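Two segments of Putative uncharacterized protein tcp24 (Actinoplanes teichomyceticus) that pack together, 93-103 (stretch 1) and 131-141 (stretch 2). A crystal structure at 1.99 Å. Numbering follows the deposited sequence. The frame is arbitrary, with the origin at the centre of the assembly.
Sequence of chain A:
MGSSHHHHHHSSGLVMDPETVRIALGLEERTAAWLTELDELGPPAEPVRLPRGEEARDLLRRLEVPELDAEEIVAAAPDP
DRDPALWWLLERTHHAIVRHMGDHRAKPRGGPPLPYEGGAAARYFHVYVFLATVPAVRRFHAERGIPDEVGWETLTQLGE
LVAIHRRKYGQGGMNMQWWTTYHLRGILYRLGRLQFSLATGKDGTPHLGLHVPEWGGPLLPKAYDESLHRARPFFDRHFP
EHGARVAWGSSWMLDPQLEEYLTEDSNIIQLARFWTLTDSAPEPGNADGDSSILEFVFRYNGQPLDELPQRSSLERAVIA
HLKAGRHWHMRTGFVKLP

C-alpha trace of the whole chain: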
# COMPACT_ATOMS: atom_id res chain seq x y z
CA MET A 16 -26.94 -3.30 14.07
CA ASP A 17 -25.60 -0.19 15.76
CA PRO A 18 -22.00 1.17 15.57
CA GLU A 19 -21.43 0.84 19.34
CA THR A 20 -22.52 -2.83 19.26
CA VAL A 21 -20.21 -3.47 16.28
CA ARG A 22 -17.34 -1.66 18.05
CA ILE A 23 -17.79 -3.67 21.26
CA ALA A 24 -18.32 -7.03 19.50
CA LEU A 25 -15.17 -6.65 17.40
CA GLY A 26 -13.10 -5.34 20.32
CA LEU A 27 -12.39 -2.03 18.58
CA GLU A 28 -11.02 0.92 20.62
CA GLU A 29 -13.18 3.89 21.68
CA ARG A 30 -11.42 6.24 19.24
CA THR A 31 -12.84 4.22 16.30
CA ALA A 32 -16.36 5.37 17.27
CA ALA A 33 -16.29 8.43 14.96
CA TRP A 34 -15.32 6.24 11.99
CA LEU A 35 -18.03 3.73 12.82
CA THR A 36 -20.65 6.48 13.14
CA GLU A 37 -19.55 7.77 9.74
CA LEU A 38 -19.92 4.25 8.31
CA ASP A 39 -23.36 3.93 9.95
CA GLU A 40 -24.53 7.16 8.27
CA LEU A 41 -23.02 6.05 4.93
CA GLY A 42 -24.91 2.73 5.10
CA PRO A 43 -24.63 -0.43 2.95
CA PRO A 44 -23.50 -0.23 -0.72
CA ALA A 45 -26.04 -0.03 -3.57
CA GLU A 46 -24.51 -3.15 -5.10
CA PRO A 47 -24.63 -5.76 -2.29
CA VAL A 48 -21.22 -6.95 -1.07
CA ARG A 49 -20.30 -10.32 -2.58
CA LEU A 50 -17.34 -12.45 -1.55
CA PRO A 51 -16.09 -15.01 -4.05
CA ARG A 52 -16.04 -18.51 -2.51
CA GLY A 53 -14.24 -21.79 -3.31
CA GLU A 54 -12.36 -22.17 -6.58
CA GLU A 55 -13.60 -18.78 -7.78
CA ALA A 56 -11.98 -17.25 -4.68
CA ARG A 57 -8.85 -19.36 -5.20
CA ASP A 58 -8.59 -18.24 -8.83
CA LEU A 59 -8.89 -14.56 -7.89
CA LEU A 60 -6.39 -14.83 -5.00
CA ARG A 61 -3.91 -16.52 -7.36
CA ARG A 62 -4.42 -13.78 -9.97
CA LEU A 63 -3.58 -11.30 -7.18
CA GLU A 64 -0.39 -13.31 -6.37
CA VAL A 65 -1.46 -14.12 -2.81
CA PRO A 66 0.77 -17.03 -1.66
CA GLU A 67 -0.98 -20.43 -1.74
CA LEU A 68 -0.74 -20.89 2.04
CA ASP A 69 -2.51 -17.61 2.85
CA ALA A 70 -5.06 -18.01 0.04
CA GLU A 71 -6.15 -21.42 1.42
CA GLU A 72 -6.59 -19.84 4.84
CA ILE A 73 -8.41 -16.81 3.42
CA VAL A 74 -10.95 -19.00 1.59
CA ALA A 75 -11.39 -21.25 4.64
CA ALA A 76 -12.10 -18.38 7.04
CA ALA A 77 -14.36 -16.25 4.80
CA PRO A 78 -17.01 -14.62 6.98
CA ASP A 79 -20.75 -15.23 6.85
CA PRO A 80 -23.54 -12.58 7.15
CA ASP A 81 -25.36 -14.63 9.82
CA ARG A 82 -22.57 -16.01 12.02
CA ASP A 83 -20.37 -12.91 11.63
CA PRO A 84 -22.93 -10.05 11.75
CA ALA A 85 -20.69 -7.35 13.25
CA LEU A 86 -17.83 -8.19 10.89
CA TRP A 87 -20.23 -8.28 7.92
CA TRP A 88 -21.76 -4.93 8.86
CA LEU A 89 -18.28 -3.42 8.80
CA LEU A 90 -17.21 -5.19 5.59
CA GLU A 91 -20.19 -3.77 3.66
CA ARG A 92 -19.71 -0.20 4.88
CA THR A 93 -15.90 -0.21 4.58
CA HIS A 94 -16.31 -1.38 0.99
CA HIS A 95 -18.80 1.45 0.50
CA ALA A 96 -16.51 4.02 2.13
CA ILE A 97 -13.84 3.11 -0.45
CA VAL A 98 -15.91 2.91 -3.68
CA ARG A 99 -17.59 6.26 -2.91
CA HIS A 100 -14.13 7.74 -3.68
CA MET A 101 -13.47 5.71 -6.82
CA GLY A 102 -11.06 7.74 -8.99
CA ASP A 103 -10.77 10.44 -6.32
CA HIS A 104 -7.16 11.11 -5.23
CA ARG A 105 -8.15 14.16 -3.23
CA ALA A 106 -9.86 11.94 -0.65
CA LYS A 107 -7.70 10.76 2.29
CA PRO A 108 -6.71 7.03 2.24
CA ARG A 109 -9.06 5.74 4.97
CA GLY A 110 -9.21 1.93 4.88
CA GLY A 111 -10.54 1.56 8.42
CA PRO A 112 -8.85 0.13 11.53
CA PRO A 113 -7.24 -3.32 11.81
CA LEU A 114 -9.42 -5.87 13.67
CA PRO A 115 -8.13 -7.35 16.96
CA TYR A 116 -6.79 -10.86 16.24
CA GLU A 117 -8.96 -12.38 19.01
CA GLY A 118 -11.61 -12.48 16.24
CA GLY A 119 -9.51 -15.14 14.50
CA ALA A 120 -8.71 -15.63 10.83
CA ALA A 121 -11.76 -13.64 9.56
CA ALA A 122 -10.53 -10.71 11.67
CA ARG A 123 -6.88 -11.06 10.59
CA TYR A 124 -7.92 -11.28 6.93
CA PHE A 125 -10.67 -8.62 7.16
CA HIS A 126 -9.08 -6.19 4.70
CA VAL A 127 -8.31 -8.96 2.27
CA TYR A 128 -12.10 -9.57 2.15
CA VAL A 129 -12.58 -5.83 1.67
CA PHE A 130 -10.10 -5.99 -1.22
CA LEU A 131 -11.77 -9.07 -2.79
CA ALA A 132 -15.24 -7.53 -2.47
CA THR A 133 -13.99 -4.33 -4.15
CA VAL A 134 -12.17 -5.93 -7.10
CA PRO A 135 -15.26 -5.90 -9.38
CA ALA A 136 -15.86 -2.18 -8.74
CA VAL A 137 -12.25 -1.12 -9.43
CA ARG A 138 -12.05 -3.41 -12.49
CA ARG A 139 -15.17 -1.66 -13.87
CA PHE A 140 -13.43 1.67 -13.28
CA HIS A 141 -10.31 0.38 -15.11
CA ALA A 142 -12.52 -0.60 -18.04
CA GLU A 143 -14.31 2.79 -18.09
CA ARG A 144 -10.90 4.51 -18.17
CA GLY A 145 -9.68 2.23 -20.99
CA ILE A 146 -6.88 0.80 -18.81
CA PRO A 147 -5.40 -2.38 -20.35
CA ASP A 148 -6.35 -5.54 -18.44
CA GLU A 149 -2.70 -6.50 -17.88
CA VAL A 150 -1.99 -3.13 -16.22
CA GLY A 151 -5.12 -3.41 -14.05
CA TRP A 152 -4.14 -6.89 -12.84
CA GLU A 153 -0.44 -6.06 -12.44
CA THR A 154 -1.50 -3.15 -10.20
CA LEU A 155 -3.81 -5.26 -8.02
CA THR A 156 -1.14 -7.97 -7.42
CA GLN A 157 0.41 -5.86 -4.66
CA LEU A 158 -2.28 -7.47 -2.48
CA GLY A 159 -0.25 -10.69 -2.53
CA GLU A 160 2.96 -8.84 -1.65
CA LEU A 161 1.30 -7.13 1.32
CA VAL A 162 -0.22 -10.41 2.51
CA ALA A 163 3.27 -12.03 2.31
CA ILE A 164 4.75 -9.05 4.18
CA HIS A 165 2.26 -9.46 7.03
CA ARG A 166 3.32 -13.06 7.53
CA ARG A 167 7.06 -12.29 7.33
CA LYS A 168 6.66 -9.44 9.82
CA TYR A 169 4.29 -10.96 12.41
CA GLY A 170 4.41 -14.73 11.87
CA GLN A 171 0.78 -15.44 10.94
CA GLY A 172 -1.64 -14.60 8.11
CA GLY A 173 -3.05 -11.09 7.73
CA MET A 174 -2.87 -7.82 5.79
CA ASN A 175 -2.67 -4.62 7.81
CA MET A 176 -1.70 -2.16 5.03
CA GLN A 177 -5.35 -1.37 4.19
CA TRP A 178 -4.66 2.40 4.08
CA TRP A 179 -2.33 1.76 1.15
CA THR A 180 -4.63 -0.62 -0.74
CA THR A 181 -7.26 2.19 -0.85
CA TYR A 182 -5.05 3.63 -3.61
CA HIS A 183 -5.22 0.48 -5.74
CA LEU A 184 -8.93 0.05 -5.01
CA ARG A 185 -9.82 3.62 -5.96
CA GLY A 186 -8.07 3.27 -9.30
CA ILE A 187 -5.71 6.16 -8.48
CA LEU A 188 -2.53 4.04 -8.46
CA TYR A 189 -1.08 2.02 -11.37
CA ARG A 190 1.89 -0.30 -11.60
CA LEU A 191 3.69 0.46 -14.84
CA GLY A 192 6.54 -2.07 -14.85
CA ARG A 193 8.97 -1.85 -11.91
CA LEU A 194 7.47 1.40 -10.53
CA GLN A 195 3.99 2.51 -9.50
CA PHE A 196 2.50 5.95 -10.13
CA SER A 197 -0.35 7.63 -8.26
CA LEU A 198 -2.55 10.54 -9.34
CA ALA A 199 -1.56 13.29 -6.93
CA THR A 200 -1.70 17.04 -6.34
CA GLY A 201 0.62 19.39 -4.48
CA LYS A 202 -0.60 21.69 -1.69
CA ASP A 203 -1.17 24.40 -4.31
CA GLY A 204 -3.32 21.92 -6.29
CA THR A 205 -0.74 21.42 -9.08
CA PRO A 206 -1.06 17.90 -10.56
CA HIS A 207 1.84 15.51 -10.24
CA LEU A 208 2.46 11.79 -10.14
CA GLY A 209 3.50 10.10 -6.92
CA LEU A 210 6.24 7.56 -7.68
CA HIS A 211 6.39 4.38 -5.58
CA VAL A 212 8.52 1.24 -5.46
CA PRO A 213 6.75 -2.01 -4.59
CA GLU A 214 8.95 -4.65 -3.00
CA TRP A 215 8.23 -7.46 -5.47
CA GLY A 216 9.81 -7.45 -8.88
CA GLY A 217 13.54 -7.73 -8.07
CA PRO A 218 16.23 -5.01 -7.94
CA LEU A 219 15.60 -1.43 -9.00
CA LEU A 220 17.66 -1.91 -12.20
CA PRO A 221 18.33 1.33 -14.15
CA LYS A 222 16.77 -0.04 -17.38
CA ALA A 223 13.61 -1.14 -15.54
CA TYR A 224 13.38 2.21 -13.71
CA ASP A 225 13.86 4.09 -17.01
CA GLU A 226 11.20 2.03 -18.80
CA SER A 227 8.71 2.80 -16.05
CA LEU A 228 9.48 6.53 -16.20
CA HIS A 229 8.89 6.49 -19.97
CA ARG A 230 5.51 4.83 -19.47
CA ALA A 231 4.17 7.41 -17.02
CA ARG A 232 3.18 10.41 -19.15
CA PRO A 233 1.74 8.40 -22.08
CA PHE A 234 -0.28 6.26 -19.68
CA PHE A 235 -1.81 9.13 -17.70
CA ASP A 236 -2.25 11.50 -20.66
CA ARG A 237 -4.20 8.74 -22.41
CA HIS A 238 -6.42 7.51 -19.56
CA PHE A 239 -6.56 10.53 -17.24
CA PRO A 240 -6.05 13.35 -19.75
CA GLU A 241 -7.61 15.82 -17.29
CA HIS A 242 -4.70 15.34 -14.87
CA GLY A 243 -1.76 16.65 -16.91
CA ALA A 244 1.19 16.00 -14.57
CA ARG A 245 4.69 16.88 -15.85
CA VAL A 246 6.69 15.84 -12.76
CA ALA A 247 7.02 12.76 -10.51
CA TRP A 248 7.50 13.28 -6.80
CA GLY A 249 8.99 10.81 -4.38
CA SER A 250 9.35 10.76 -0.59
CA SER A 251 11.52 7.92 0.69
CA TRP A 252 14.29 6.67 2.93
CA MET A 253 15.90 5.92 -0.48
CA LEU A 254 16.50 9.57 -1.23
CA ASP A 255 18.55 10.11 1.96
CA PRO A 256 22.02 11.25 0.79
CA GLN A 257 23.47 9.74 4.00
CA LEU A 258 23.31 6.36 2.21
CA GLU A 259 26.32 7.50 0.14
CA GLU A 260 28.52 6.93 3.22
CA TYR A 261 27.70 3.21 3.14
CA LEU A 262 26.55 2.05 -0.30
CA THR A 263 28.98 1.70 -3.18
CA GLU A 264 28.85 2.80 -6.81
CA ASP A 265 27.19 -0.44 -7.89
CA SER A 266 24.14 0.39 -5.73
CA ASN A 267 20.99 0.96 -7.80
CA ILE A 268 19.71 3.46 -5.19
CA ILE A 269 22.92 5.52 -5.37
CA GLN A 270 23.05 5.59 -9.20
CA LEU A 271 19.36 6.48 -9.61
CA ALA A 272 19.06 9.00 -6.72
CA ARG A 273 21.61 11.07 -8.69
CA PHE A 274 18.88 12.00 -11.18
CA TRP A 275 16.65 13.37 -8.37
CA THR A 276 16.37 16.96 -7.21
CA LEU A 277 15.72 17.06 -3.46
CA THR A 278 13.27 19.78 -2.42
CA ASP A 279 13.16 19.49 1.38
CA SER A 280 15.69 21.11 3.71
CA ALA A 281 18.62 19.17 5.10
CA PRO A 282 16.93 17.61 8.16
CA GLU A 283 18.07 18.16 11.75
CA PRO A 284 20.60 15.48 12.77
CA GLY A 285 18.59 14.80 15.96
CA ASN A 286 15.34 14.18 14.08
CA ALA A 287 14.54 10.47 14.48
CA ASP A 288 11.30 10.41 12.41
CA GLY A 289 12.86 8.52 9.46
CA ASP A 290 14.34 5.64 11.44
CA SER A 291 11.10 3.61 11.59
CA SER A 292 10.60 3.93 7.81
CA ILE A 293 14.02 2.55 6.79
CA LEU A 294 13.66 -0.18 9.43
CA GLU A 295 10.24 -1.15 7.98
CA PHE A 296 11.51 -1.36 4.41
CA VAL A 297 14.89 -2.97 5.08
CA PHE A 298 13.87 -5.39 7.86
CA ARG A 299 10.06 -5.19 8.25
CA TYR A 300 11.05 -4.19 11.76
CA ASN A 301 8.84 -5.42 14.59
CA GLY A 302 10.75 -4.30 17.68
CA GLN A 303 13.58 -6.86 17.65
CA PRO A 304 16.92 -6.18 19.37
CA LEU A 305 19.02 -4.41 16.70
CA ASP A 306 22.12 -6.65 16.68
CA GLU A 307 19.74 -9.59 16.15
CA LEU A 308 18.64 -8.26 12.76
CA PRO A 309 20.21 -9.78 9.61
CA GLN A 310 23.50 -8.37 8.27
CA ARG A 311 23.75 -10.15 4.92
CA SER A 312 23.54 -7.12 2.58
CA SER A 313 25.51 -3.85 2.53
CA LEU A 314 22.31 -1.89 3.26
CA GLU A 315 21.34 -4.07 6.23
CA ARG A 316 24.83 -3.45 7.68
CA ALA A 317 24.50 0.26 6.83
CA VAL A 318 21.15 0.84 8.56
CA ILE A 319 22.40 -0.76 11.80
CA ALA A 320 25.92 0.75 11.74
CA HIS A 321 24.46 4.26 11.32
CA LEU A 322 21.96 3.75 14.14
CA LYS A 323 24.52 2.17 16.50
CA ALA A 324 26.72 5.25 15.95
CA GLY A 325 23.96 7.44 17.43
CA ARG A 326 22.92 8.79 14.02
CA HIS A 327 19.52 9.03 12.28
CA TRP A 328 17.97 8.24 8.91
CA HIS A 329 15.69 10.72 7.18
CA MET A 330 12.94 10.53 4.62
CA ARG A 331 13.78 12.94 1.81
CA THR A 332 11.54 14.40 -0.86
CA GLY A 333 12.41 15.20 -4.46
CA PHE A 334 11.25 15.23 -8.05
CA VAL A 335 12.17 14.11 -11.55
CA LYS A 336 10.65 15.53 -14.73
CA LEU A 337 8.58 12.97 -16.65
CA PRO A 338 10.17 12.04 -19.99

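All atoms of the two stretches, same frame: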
# COMPACT_ATOMS: atom_id res chain seq x y z
N THR A 93 -17.30 -0.52 4.90
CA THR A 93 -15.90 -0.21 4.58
C THR A 93 -15.70 -0.26 3.06
O THR A 93 -15.07 0.62 2.47
CB THR A 93 -14.93 -1.17 5.30
OG1 THR A 93 -15.09 -1.01 6.71
CG2 THR A 93 -13.47 -0.87 4.95
N HIS A 94 -16.27 -1.30 2.45
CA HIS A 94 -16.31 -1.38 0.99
C HIS A 94 -16.93 -0.13 0.41
O HIS A 94 -16.37 0.48 -0.51
CB HIS A 94 -17.07 -2.61 0.54
CG HIS A 94 -17.50 -2.55 -0.90
ND1 HIS A 94 -16.67 -2.83 -1.92
CD2 HIS A 94 -18.73 -2.22 -1.48
CE1 HIS A 94 -17.32 -2.68 -3.09
NE2 HIS A 94 -18.58 -2.31 -2.82
N HIS A 95 -18.08 0.26 0.95
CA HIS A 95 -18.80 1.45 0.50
C HIS A 95 -17.99 2.72 0.68
O HIS A 95 -17.93 3.55 -0.22
CB HIS A 95 -20.15 1.55 1.21
CG HIS A 95 -21.11 2.53 0.58
ND1 HIS A 95 -22.27 2.90 1.19
CD2 HIS A 95 -21.07 3.24 -0.63
CE1 HIS A 95 -22.92 3.79 0.41
NE2 HIS A 95 -22.18 4.00 -0.70
N ALA A 96 -17.34 2.85 1.83
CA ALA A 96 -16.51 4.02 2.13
C ALA A 96 -15.33 4.18 1.18
O ALA A 96 -14.80 5.28 1.02
CB ALA A 96 -16.03 3.98 3.58
N ILE A 97 -14.91 3.07 0.56
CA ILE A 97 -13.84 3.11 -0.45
C ILE A 97 -14.38 3.45 -1.85
O ILE A 97 -13.89 4.39 -2.50
CB ILE A 97 -13.01 1.80 -0.46
CG1 ILE A 97 -12.29 1.63 0.89
CG2 ILE A 97 -11.99 1.82 -1.61
CD1 ILE A 97 -11.63 0.28 1.08
N VAL A 98 -15.40 2.71 -2.31
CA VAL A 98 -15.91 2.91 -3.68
C VAL A 98 -16.58 4.26 -3.91
O VAL A 98 -16.66 4.73 -5.05
CB VAL A 98 -16.84 1.77 -4.15
CG1 VAL A 98 -16.08 0.46 -4.24
CG2 VAL A 98 -18.07 1.65 -3.25
N ARG A 99 -17.03 4.90 -2.83
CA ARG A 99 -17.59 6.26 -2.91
C ARG A 99 -16.52 7.26 -3.39
O ARG A 99 -16.86 8.33 -3.89
CB ARG A 99 -18.17 6.69 -1.56
CG ARG A 99 -17.13 6.92 -0.48
CD ARG A 99 -17.71 7.55 0.77
NE ARG A 99 -16.73 7.59 1.86
CZ ARG A 99 -17.00 8.04 3.09
NH1 ARG A 99 -18.21 8.50 3.39
NH2 ARG A 99 -16.05 8.04 4.02
N HIS A 100 -15.25 6.90 -3.21
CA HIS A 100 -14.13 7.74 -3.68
C HIS A 100 -13.41 7.18 -4.87
O HIS A 100 -12.25 7.55 -5.13
CB HIS A 100 -13.14 7.97 -2.55
CG HIS A 100 -13.70 8.77 -1.40
ND1 HIS A 100 -14.37 9.93 -1.57
CD2 HIS A 100 -13.67 8.53 -0.02
CE1 HIS A 100 -14.74 10.42 -0.37
NE2 HIS A 100 -14.31 9.56 0.58
N MET A 101 -14.06 6.28 -5.61
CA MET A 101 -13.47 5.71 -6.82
C MET A 101 -12.95 6.83 -7.73
O MET A 101 -13.70 7.76 -8.06
CB MET A 101 -14.49 4.85 -7.56
CG MET A 101 -13.92 4.10 -8.75
SD MET A 101 -12.70 2.83 -8.30
CE MET A 101 -13.76 1.62 -7.53
N GLY A 102 -11.68 6.75 -8.12
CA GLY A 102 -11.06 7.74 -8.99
C GLY A 102 -10.73 9.07 -8.33
O GLY A 102 -10.25 9.99 -8.97
N ASP A 103 -10.97 9.17 -7.02
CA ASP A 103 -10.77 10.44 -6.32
C ASP A 103 -9.50 10.43 -5.45
O ASP A 103 -9.50 9.89 -4.35
CB ASP A 103 -12.03 10.78 -5.51
CG ASP A 103 -12.00 12.19 -4.89
OD1 ASP A 103 -11.04 12.95 -5.11
OD2 ASP A 103 -12.95 12.52 -4.18
N LEU A 131 -11.07 -8.13 -1.90
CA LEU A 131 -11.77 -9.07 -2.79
C LEU A 131 -13.16 -8.57 -3.19
O LEU A 131 -13.57 -8.68 -4.34
CB LEU A 131 -11.90 -10.46 -2.13
CG LEU A 131 -10.61 -11.22 -1.84
CD1 LEU A 131 -10.86 -12.53 -1.12
CD2 LEU A 131 -9.81 -11.45 -3.12
N ALA A 132 -13.89 -8.01 -2.23
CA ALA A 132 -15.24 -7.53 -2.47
C ALA A 132 -15.24 -6.30 -3.38
O ALA A 132 -16.25 -5.98 -4.02
CB ALA A 132 -15.93 -7.22 -1.16
N THR A 133 -14.09 -5.61 -3.44
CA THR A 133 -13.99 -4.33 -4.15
C THR A 133 -13.35 -4.49 -5.53
O THR A 133 -13.40 -3.57 -6.35
CB THR A 133 -13.22 -3.31 -3.28
OG1 THR A 133 -13.79 -3.28 -1.97
CG2 THR A 133 -13.26 -1.90 -3.88
N VAL A 134 -12.79 -5.67 -5.80
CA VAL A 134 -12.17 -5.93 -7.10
C VAL A 134 -13.12 -5.65 -8.29
O VAL A 134 -12.70 -4.98 -9.25
CB VAL A 134 -11.55 -7.35 -7.19
CG1 VAL A 134 -11.25 -7.75 -8.63
CG2 VAL A 134 -10.29 -7.45 -6.34
N PRO A 135 -14.38 -6.15 -8.23
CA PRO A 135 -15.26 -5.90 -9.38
C PRO A 135 -15.47 -4.41 -9.64
O PRO A 135 -15.39 -3.98 -10.79
CB PRO A 135 -16.58 -6.57 -8.97
CG PRO A 135 -16.19 -7.63 -7.99
CD PRO A 135 -15.02 -7.04 -7.23
N ALA A 136 -15.71 -3.63 -8.59
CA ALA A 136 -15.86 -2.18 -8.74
C ALA A 136 -14.63 -1.50 -9.38
O ALA A 136 -14.76 -0.72 -10.33
CB ALA A 136 -16.17 -1.54 -7.39
N VAL A 137 -13.43 -1.79 -8.87
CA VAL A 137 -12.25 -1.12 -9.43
C VAL A 137 -11.97 -1.61 -10.86
O VAL A 137 -11.54 -0.83 -11.70
CB VAL A 137 -10.99 -1.18 -8.51
CG1 VAL A 137 -10.42 -2.60 -8.41
CG2 VAL A 137 -9.93 -0.19 -8.99
N ARG A 138 -12.24 -2.88 -11.14
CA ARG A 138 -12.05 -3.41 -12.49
C ARG A 138 -13.01 -2.74 -13.49
O ARG A 138 -12.64 -2.51 -14.65
CB ARG A 138 -12.20 -4.95 -12.53
CG ARG A 138 -11.07 -5.73 -11.88
CD ARG A 138 -9.75 -5.56 -12.62
NE ARG A 138 -9.79 -6.14 -13.97
CZ ARG A 138 -9.24 -5.59 -15.05
NH1 ARG A 138 -8.61 -4.41 -14.98
NH2 ARG A 138 -9.33 -6.21 -16.22
N ARG A 139 -14.22 -2.42 -13.04
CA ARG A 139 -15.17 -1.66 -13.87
C ARG A 139 -14.64 -0.26 -14.14
O ARG A 139 -14.75 0.24 -15.26
CB ARG A 139 -16.56 -1.58 -13.22
CG ARG A 139 -17.33 -2.90 -13.23
CD ARG A 139 -18.80 -2.71 -12.91
NE ARG A 139 -19.05 -2.27 -11.52
CZ ARG A 139 -19.13 -3.08 -10.46
NH1 ARG A 139 -18.97 -4.39 -10.60
NH2 ARG A 139 -19.36 -2.57 -9.26
N PHE A 140 -14.06 0.36 -13.12
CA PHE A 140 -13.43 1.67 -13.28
C PHE A 140 -12.27 1.62 -14.27
O PHE A 140 -12.18 2.48 -15.15
CB PHE A 140 -13.00 2.26 -11.92
CG PHE A 140 -12.40 3.64 -12.02
CD1 PHE A 140 -13.21 4.75 -12.29
CD2 PHE A 140 -11.04 3.84 -11.82
CE1 PHE A 140 -12.66 6.03 -12.38
CE2 PHE A 140 -10.49 5.11 -11.90
CZ PHE A 140 -11.30 6.21 -12.18
N HIS A 141 -11.39 0.61 -14.13
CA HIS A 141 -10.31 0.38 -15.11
C HIS A 141 -10.83 0.32 -16.53
O HIS A 141 -10.28 0.95 -17.45
CB HIS A 141 -9.52 -0.91 -14.81
CG HIS A 141 -8.69 -0.86 -13.54
ND1 HIS A 141 -8.23 -1.97 -12.93
CD2 HIS A 141 -8.25 0.22 -12.77
CE1 HIS A 141 -7.52 -1.63 -11.83
NE2 HIS A 141 -7.54 -0.29 -11.73

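The contact pairs a helical stretch and the turns at its C-terminal side with a second helix running in nearly the same direction. The axes of helix 93-98 and helix 131-141 diverge by 24° and approach to 10.1 Å, a spacing that leaves room for side chains between the backbones but is filled here by a few shapes that fit, burying 399 Å² in all.

At one end the fit is polar. The CA-to-CB bond of His94 points toward the second helix, and its t rotamer (chi1 163°) brings the imidazole edge to that surface. His94 ND1 donates a hydrogen bond to Thr133 OG1 at 2.9 Å, with an N-H...acceptor angle of 165°. The hydroxyl lies at the ring's edge, near its plane, as a nitrogen donor requires, while His94 CE1 comes within 3.6 Å of Ala132 O. The ring is thus a bump that meets the second helix at its edge, at the hydroxyl of Thr133, with the Ala132 carbonyl close by. Just beyond, the second helix is kinked, the N of Pro135 and the N of Ala136 having no bond to the preceding turn.

One turn along, the bumps become small. Val98 CG1 sits 3.7 Å from Thr133 CG2 and likewise 3.7 Å from Ala136 CB, a single methyl seated between two residues spaced three apart. Ala136 points toward the first stretch, yet its short side chain keeps the surface low there.

Met101 exploits that low ground. It closes the type I turn Val98 to Met101 and, with 88 Å² covered, is the largest contributor to the contact. Chi angles of t, p, p curl the side chain so that its terminal methyl tucks against the second helix: Met101 CE is 3.7 Å from Ala136 C and 3.7 Å from Val137 CA, reaching the backbone itself. The same side chain drapes over one face of Phe140. Met101 CG lies 4.0 Å from the centroid of the Phe140 ring, 30° off the normal, in a CH-pi contact, and Met101 SD makes an oblique sulfur-aromatic approach at 4.4 Å from that centroid.

Gly102 completes the hollow for the ring. Its CA is 3.5 Å from Phe140 CZ, and an ideal CB would fall 2.8 Å from that same CZ, a clash. Its positive phi of 75°, within the type II turn His100 to Asp103, independently favours glycine. The rule is complementary: alanine lowers the helix where methionine reaches in, and glycine clears the turn where phenylalanine reaches out.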